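Local structure of alginate lyase, family PL7 (Zobellia galactanivorans, 4BE3) at residues 101-106 with 171-176; 108-113 with 118-123; 141-146 with 250-255. The protein is an exolytic alginate lyase of family PL7, which probably cleaves the mannuronate-containing chains of alginate from their ends. One frame throughout, in Å; residues are numbered along the deposited sequence.

Interaction 1 (101-106 with 171-176); sequences ASYSVV and TSYPEE
The hydroxyl end of Y103 meets the ring of Y173 where a type II beta turn, A101 to S104, faces the loop 171-176 of this PL7 beta-jelly-roll. The turn leads straight into strand 104-112. The loop belongs to the connection between strands 153-157 and 181-182.

The contact across the two segments is aromatic. The ring planes stand at 82° and the centroids are 5.9 Å apart. The approach is oblique. The Y103 hydroxyl does the touching: OH of Y103 lies 3.4 Å from CE1 of Y173. In both tyrosines CG is anti to the carbonyl carbon, with chi1 -42° in Y103. Each ring is thereby sent across to the other segment. The overlap is small, 72 Å² in all.

Other rings and loops hold Y103 in place. The ring of F128 meets that of Y103, and P129 packs against it. Y103 OH also makes a weak hydrogen bond to G95 O, and the backbone N of Y103 binds T264 OG1. Y103 is buried, while Y173 is partly exposed.

No hydrogen bond joins the two segments. E176 OE1 instead receives the backbone N-H groups of T132 and K133. Within the turn, OG of S104 donates to O of A101 at 2.7 Å, tilted 32° from the carbonyl plane.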
# COMPACT_ATOMS: atom_id res chain seq x y z
N ALA A 101 15.01 26.38 12.60
CA ALA A 101 14.23 25.33 13.33
C ALA A 101 13.83 25.58 14.74
O ALA A 101 13.07 24.82 15.33
CB ALA A 101 15.09 23.97 13.28
N SER A 102 14.45 26.65 15.37
CA SER A 102 14.20 26.76 16.81
C SER A 102 12.69 26.91 17.14
O SER A 102 11.94 27.50 16.39
CB SER A 102 14.86 28.08 17.37
OG SER A 102 16.29 27.86 17.30
N TYR A 103 12.31 26.41 18.30
CA TYR A 103 11.00 26.58 18.90
C TYR A 103 9.93 25.89 18.05
O TYR A 103 8.78 26.29 18.12
CB TYR A 103 10.59 28.08 18.99
CG TYR A 103 11.76 29.00 19.44
CD1 TYR A 103 12.41 28.82 20.66
CD2 TYR A 103 12.13 30.02 18.55
CE1 TYR A 103 13.47 29.73 20.97
CE2 TYR A 103 13.12 30.94 18.91
CZ TYR A 103 13.79 30.72 20.04
OH TYR A 103 14.81 31.68 20.32
N SER A 104 10.34 24.81 17.39
CA SER A 104 9.28 24.18 16.53
C SER A 104 9.21 22.65 16.80
O SER A 104 10.11 22.02 17.39
CB SER A 104 9.68 24.35 15.03
OG SER A 104 10.81 23.65 14.51
N VAL A 105 8.18 22.10 16.25
CA VAL A 105 7.94 20.60 16.42
C VAL A 105 7.26 20.14 15.15
O VAL A 105 6.41 20.87 14.57
CB VAL A 105 7.06 20.32 17.68
CG1 VAL A 105 5.69 21.02 17.65
CG2 VAL A 105 6.80 18.80 17.82
N VAL A 106 7.67 18.97 14.62
CA VAL A 106 6.97 18.47 13.38
C VAL A 106 5.91 17.48 13.92
O VAL A 106 6.18 16.60 14.75
CB VAL A 106 8.10 17.72 12.59
CG1 VAL A 106 7.46 16.84 11.45
CG2 VAL A 106 8.89 18.88 11.84
N THR A 171 18.38 36.27 20.85
CA THR A 171 17.25 36.30 21.81
C THR A 171 16.27 37.47 21.46
O THR A 171 15.52 37.87 22.35
CB THR A 171 17.72 36.37 23.32
OG1 THR A 171 18.48 37.54 23.39
CG2 THR A 171 18.69 35.22 23.78
N SER A 172 16.18 37.93 20.23
CA SER A 172 15.15 38.88 19.89
C SER A 172 14.29 38.23 18.75
O SER A 172 14.85 37.49 17.92
CB SER A 172 15.73 40.22 19.44
OG SER A 172 16.45 40.07 18.27
N TYR A 173 12.98 38.41 18.80
CA TYR A 173 12.08 37.59 17.95
C TYR A 173 11.34 38.51 17.01
O TYR A 173 11.11 39.71 17.34
CB TYR A 173 11.05 36.90 18.87
CG TYR A 173 11.75 36.21 19.99
CD1 TYR A 173 12.88 35.41 19.75
CD2 TYR A 173 11.31 36.37 21.32
CE1 TYR A 173 13.55 34.78 20.82
CE2 TYR A 173 11.97 35.75 22.40
CZ TYR A 173 13.11 35.00 22.15
OH TYR A 173 13.85 34.44 23.13
N PRO A 174 10.91 38.00 15.88
CA PRO A 174 10.02 38.80 15.02
C PRO A 174 8.70 38.99 15.80
O PRO A 174 8.48 38.31 16.87
CB PRO A 174 9.67 37.90 13.85
CG PRO A 174 10.32 36.59 14.08
CD PRO A 174 11.11 36.57 15.40
N GLU A 175 7.85 39.84 15.31
CA GLU A 175 6.59 40.00 16.06
C GLU A 175 5.70 38.73 15.82
O GLU A 175 5.93 37.94 14.89
CB GLU A 175 5.85 41.19 15.61
CG GLU A 175 5.28 41.01 14.29
CD GLU A 175 4.50 42.29 13.82
OE1 GLU A 175 4.79 43.42 14.27
OE2 GLU A 175 3.62 42.18 12.94
N GLU A 176 4.78 38.53 16.69
CA GLU A 176 3.94 37.28 16.57
C GLU A 176 3.11 37.40 15.31
O GLU A 176 2.67 38.53 14.92
CB GLU A 176 3.13 36.94 17.83
CG GLU A 176 1.91 37.71 17.84
CD GLU A 176 1.01 37.40 19.01
OE1 GLU A 176 1.19 36.45 19.70
OE2 GLU A 176 0.04 38.17 19.20

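Interaction 2 (108-113 with 118-123); sequences GQIHSD and NEPIKI. With SRT (S,R meso-tartaric acid), chain C.
H111 ND1 donates a hydrogen bond to E119 OE2 at 2.8 Å. The carboxylate oxygen lies in the imidazole plane and accepts through its anti lone pair. The N-H...O angle is bent, 139°. Ring and carboxylate are nearly coplanar. This bond would fix the ring rotation. The other oxygen, E119 OE1, takes a salt bridge from K122 NZ at 3.2 Å, and K122 NZ has a second acid partner in D153. E119 is bent at chi2 (98°), which turns its carboxylate back toward H111.

The segments lie on the two arms of an antiparallel beta hairpin, strands 104-112 and 121-126, in the concave sheet of the jelly roll. I110 N donates to I121 O in a hydrogen-bonded pair, and S112 N donates to N118 O at 2.9 Å. Next to I110-I121, Q109 and K122 form a non-hydrogen-bonded pair. H111, Q109, E119 and K122 lie on the ligand side. There the meso-tartrate carboxylate covers one face of the H111 ring, with SRT O11 over the ring centre, 3.5 Å above the plane of H111.

The opposite side of the hairpin is apolar. I110 CG1 meets I121 CG2 at 3.5 Å, and I110 CG2 reaches P120 CG at 3.9 Å. M198 of strand 197-203 touches both isoleucines, and I191 of strand 187-194 packs on I110 and I123.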
# COMPACT_ATOMS: atom_id res chain seq x y z
N GLY A 108 3.53 15.96 11.60
CA GLY A 108 3.20 14.90 10.56
C GLY A 108 4.20 14.92 9.45
O GLY A 108 4.82 16.00 9.18
N GLN A 109 4.51 13.76 8.82
CA GLN A 109 5.46 13.79 7.77
C GLN A 109 5.17 12.62 6.82
O GLN A 109 4.42 11.69 7.22
CB GLN A 109 6.88 13.48 8.24
CG GLN A 109 7.23 13.53 9.61
CD GLN A 109 8.69 13.09 9.88
OE1 GLN A 109 9.05 12.89 11.02
NE2 GLN A 109 9.47 12.91 8.85
N ILE A 110 5.75 12.74 5.62
CA ILE A 110 5.99 11.52 4.79
C ILE A 110 7.52 11.38 4.88
O ILE A 110 8.24 12.38 4.60
CB ILE A 110 5.57 11.73 3.33
CG1 ILE A 110 4.01 11.88 3.37
CG2 ILE A 110 6.12 10.50 2.50
CD1 ILE A 110 3.50 12.28 2.01
N HIS A 111 8.01 10.16 5.24
CA HIS A 111 9.45 9.96 5.27
C HIS A 111 9.82 8.86 4.31
O HIS A 111 9.12 7.82 4.26
CB HIS A 111 9.73 9.55 6.71
CG HIS A 111 11.16 9.22 6.97
ND1 HIS A 111 12.09 10.16 7.10
CD2 HIS A 111 11.80 8.00 7.06
CE1 HIS A 111 13.34 9.57 7.26
NE2 HIS A 111 13.15 8.25 7.26
N SER A 112 10.91 9.04 3.57
CA SER A 112 11.27 8.01 2.57
C SER A 112 12.03 6.90 3.39
O SER A 112 12.88 7.14 4.30
CB SER A 112 12.06 8.73 1.40
OG SER A 112 12.78 7.56 0.82
N ASP A 113 11.81 5.61 2.99
CA ASP A 113 12.43 4.48 3.71
C ASP A 113 13.75 4.10 3.00
O ASP A 113 14.45 3.18 3.46
CB ASP A 113 11.47 3.27 3.69
CG ASP A 113 12.00 2.15 4.61
OD1 ASP A 113 12.34 2.48 5.76
OD2 ASP A 113 12.07 0.99 4.17
N ASN A 118 15.01 11.13 2.62
CA ASN A 118 14.55 12.53 2.93
C ASN A 118 13.02 12.55 3.14
O ASN A 118 12.37 11.49 2.94
CB ASN A 118 14.89 13.37 1.73
CG ASN A 118 16.43 13.63 1.60
OD1 ASN A 118 17.20 13.27 2.53
ND2 ASN A 118 16.86 14.31 0.53
N GLU A 119 12.41 13.72 3.39
CA GLU A 119 10.93 13.79 3.55
C GLU A 119 10.29 14.61 2.52
O GLU A 119 10.44 15.85 2.46
CB GLU A 119 10.67 14.50 4.91
CG GLU A 119 11.02 13.60 6.13
CD GLU A 119 12.37 13.82 6.78
OE1 GLU A 119 13.02 14.93 6.69
OE2 GLU A 119 12.87 12.81 7.27
N PRO A 120 9.41 14.02 1.71
CA PRO A 120 8.58 14.78 0.85
C PRO A 120 7.74 15.86 1.66
O PRO A 120 7.35 16.90 1.04
CB PRO A 120 7.60 13.69 0.25
CG PRO A 120 8.55 12.52 0.22
CD PRO A 120 9.31 12.56 1.54
N ILE A 121 7.42 15.56 2.92
CA ILE A 121 6.73 16.67 3.70
C ILE A 121 6.98 16.51 5.13
O ILE A 121 7.01 15.40 5.71
CB ILE A 121 5.19 16.71 3.45
CG1 ILE A 121 4.58 17.80 4.34
CG2 ILE A 121 4.48 15.35 3.77
CD1 ILE A 121 3.12 18.15 4.02
N LYS A 122 7.18 17.71 5.82
CA LYS A 122 7.22 17.70 7.27
C LYS A 122 6.29 18.93 7.61
O LYS A 122 6.46 20.03 6.99
CB LYS A 122 8.60 18.04 7.85
CG LYS A 122 9.50 16.78 7.70
CD LYS A 122 10.85 17.02 8.49
CE LYS A 122 11.70 18.14 7.82
NZ LYS A 122 12.13 18.00 6.38
N ILE A 123 5.31 18.70 8.45
CA ILE A 123 4.40 19.84 8.88
C ILE A 123 4.94 20.24 10.25
O ILE A 123 5.05 19.45 11.21
CB ILE A 123 2.95 19.34 9.00
CG1 ILE A 123 2.49 18.83 7.59
CG2 ILE A 123 2.06 20.41 9.56
CD1 ILE A 123 1.06 18.11 7.75
O1 SRT C . 14.05 8.65 10.54
O11 SRT C . 11.77 9.00 10.54
C1 SRT C . 12.83 8.38 10.75
C2 SRT C . 12.39 7.18 11.51
O2 SRT C . 11.30 6.39 10.99
C3 SRT C . 13.24 6.75 12.69
O3 SRT C . 12.56 7.62 13.50
C4 SRT C . 13.24 5.35 13.09
O4 SRT C . 12.64 4.96 14.09
O41 SRT C . 13.72 4.49 12.35

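Interaction 3 (141-146 with 250-255); sequences EINTKG and AGEIQY. With SRT (S,R meso-tartaric acid), chain C.
N143 and E252 reach toward each other from opposite directions and are the two residues that touch. Both are buried. OD1 of N143 lies 3.1 Å from OE2 of E252, and the amide plane stands at 82° to the carboxylate. In both side chains CG is anti to the backbone N, chi1 -164° in N143 and -154° in E252, and E252 stays extended beyond CG. This carries the flat groups across a backbone gap of 9.7 Å between the two CA atoms. The stronger partner of E252 is S112.

N143 is the centre of an inverse gamma turn in the loop after strand 133-141. E252 sits just before strand 254-258 of the concave jelly-roll sheet. An alanine in place of N143 is likely to leave E252 OE2 without its polar neighbour and to free that carboxylate oxygen to shift.

The outer side is loose. K145, G146 and G251 are exposed, and I253 packs on E77 of the second subunit. Farther along the chain, Y255 reaches the ligand. Y255 OH and SRT O2 share a 2.6 Å hydrogen bond, with O2 at the ring edge in its plane. H73 stacks on the same ring.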
# COMPACT_ATOMS: atom_id res chain seq x y z
N GLU A 141 11.34 18.50 1.15
CA GLU A 141 12.78 18.41 1.01
C GLU A 141 13.10 17.79 -0.34
O GLU A 141 12.41 16.79 -0.78
CB GLU A 141 13.23 17.50 2.13
CG GLU A 141 14.76 17.23 1.99
CD GLU A 141 15.23 16.50 3.25
OE1 GLU A 141 14.55 15.57 3.82
OE2 GLU A 141 16.36 16.86 3.69
N ILE A 142 14.07 18.34 -1.11
CA ILE A 142 14.32 17.75 -2.43
C ILE A 142 14.89 16.36 -2.32
O ILE A 142 15.61 16.02 -1.40
CB ILE A 142 15.24 18.68 -3.30
CG1 ILE A 142 16.50 19.03 -2.50
CG2 ILE A 142 14.50 19.95 -3.74
CD1 ILE A 142 17.68 19.50 -3.47
N ASN A 143 14.50 15.50 -3.30
CA ASN A 143 15.20 14.23 -3.37
C ASN A 143 16.48 14.41 -4.23
O ASN A 143 16.43 14.28 -5.46
CB ASN A 143 14.24 13.21 -4.05
CG ASN A 143 14.73 11.76 -3.82
OD1 ASN A 143 14.17 10.77 -4.36
ND2 ASN A 143 15.68 11.62 -2.96
N THR A 144 17.54 14.86 -3.55
CA THR A 144 18.70 15.46 -4.21
C THR A 144 19.27 14.54 -5.29
O THR A 144 19.36 13.33 -5.06
CB THR A 144 19.80 15.61 -3.14
OG1 THR A 144 19.19 16.14 -1.95
CG2 THR A 144 20.93 16.65 -3.61
N LYS A 145 19.57 15.10 -6.44
CA LYS A 145 20.28 14.33 -7.53
C LYS A 145 21.68 14.26 -7.05
O LYS A 145 22.29 15.26 -6.84
CB LYS A 145 20.11 15.08 -8.84
CG LYS A 145 20.68 14.34 -10.08
CD LYS A 145 20.71 15.39 -11.19
CE LYS A 145 21.70 15.03 -12.28
NZ LYS A 145 21.13 13.86 -13.00
N GLY A 146 22.24 13.07 -6.85
CA GLY A 146 23.64 13.04 -6.37
C GLY A 146 23.78 13.18 -4.85
O GLY A 146 22.96 12.69 -4.13
N ALA A 250 9.28 9.80 -7.38
CA ALA A 250 8.63 8.63 -8.17
C ALA A 250 9.27 7.28 -7.79
O ALA A 250 10.52 7.17 -7.74
CB ALA A 250 8.78 8.89 -9.63
N GLY A 251 8.43 6.30 -7.35
CA GLY A 251 8.88 4.95 -7.12
C GLY A 251 9.69 4.77 -5.85
O GLY A 251 10.24 3.71 -5.56
N GLU A 252 9.83 5.83 -5.07
CA GLU A 252 10.63 5.73 -3.82
C GLU A 252 9.73 5.34 -2.66
O GLU A 252 8.68 6.05 -2.32
CB GLU A 252 11.39 7.08 -3.48
CG GLU A 252 12.62 6.67 -2.66
CD GLU A 252 13.59 7.77 -2.57
OE1 GLU A 252 13.34 8.65 -1.64
OE2 GLU A 252 14.52 7.84 -3.41
N ILE A 253 10.13 4.28 -1.95
CA ILE A 253 9.21 3.80 -0.90
C ILE A 253 9.18 4.75 0.30
O ILE A 253 10.22 5.21 0.74
CB ILE A 253 9.64 2.43 -0.40
CG1 ILE A 253 9.38 1.39 -1.62
CG2 ILE A 253 8.84 1.92 0.80
CD1 ILE A 253 10.21 0.08 -1.46
N GLN A 254 7.97 5.02 0.78
CA GLN A 254 7.81 5.93 1.97
C GLN A 254 6.69 5.59 2.84
O GLN A 254 6.02 4.54 2.62
CB GLN A 254 7.55 7.23 1.51
CG GLN A 254 6.49 7.40 0.59
CD GLN A 254 7.18 8.46 -0.28
OE1 GLN A 254 8.53 8.53 -0.51
NE2 GLN A 254 6.34 9.41 -0.59
N TYR A 255 6.57 6.33 3.96
CA TYR A 255 5.53 6.03 4.87
C TYR A 255 5.19 7.25 5.71
O TYR A 255 6.01 8.20 5.76
CB TYR A 255 5.89 4.85 5.81
CG TYR A 255 7.19 5.05 6.57
CD1 TYR A 255 8.39 4.60 6.01
CD2 TYR A 255 7.21 5.61 7.87
CE1 TYR A 255 9.58 4.70 6.74
CE2 TYR A 255 8.39 5.73 8.59
CZ TYR A 255 9.58 5.29 8.01
OH TYR A 255 10.77 5.39 8.68
O1 SRT C . 14.05 8.65 10.54
O11 SRT C . 11.77 9.00 10.54
C1 SRT C . 12.83 8.38 10.75
C2 SRT C . 12.39 7.18 11.51
O2 SRT C . 11.30 6.39 10.99
C3 SRT C . 13.24 6.75 12.69
O3 SRT C . 12.56 7.62 13.50
C4 SRT C . 13.24 5.35 13.09
O4 SRT C . 12.64 4.96 14.09
O41 SRT C . 13.72 4.49 12.35

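All three interactions reach one antiparallel sheet, in which strand 104-112 is flanked by strands 121-126 and 254-258. Interactions 2 and 3 lie close together, with centres 10 Å apart. S112 OG of interaction 2 is 2.7 Å from E252 OE1 of interaction 3, and D113 N is 2.8 Å from I253 O. Both line the tartrate pocket: one supplies H111, the other Y255, and T60 and K257 also bind the ligand. Interaction 1 begins at the other end of strand 104-112, its centre 21 Å from that of interaction 2. The two still touch, V106 CG1 to I123 O at 3.6 Å. Interactions 1 and 3 do not touch (centres 28 Å, nearest atoms about 10 Å).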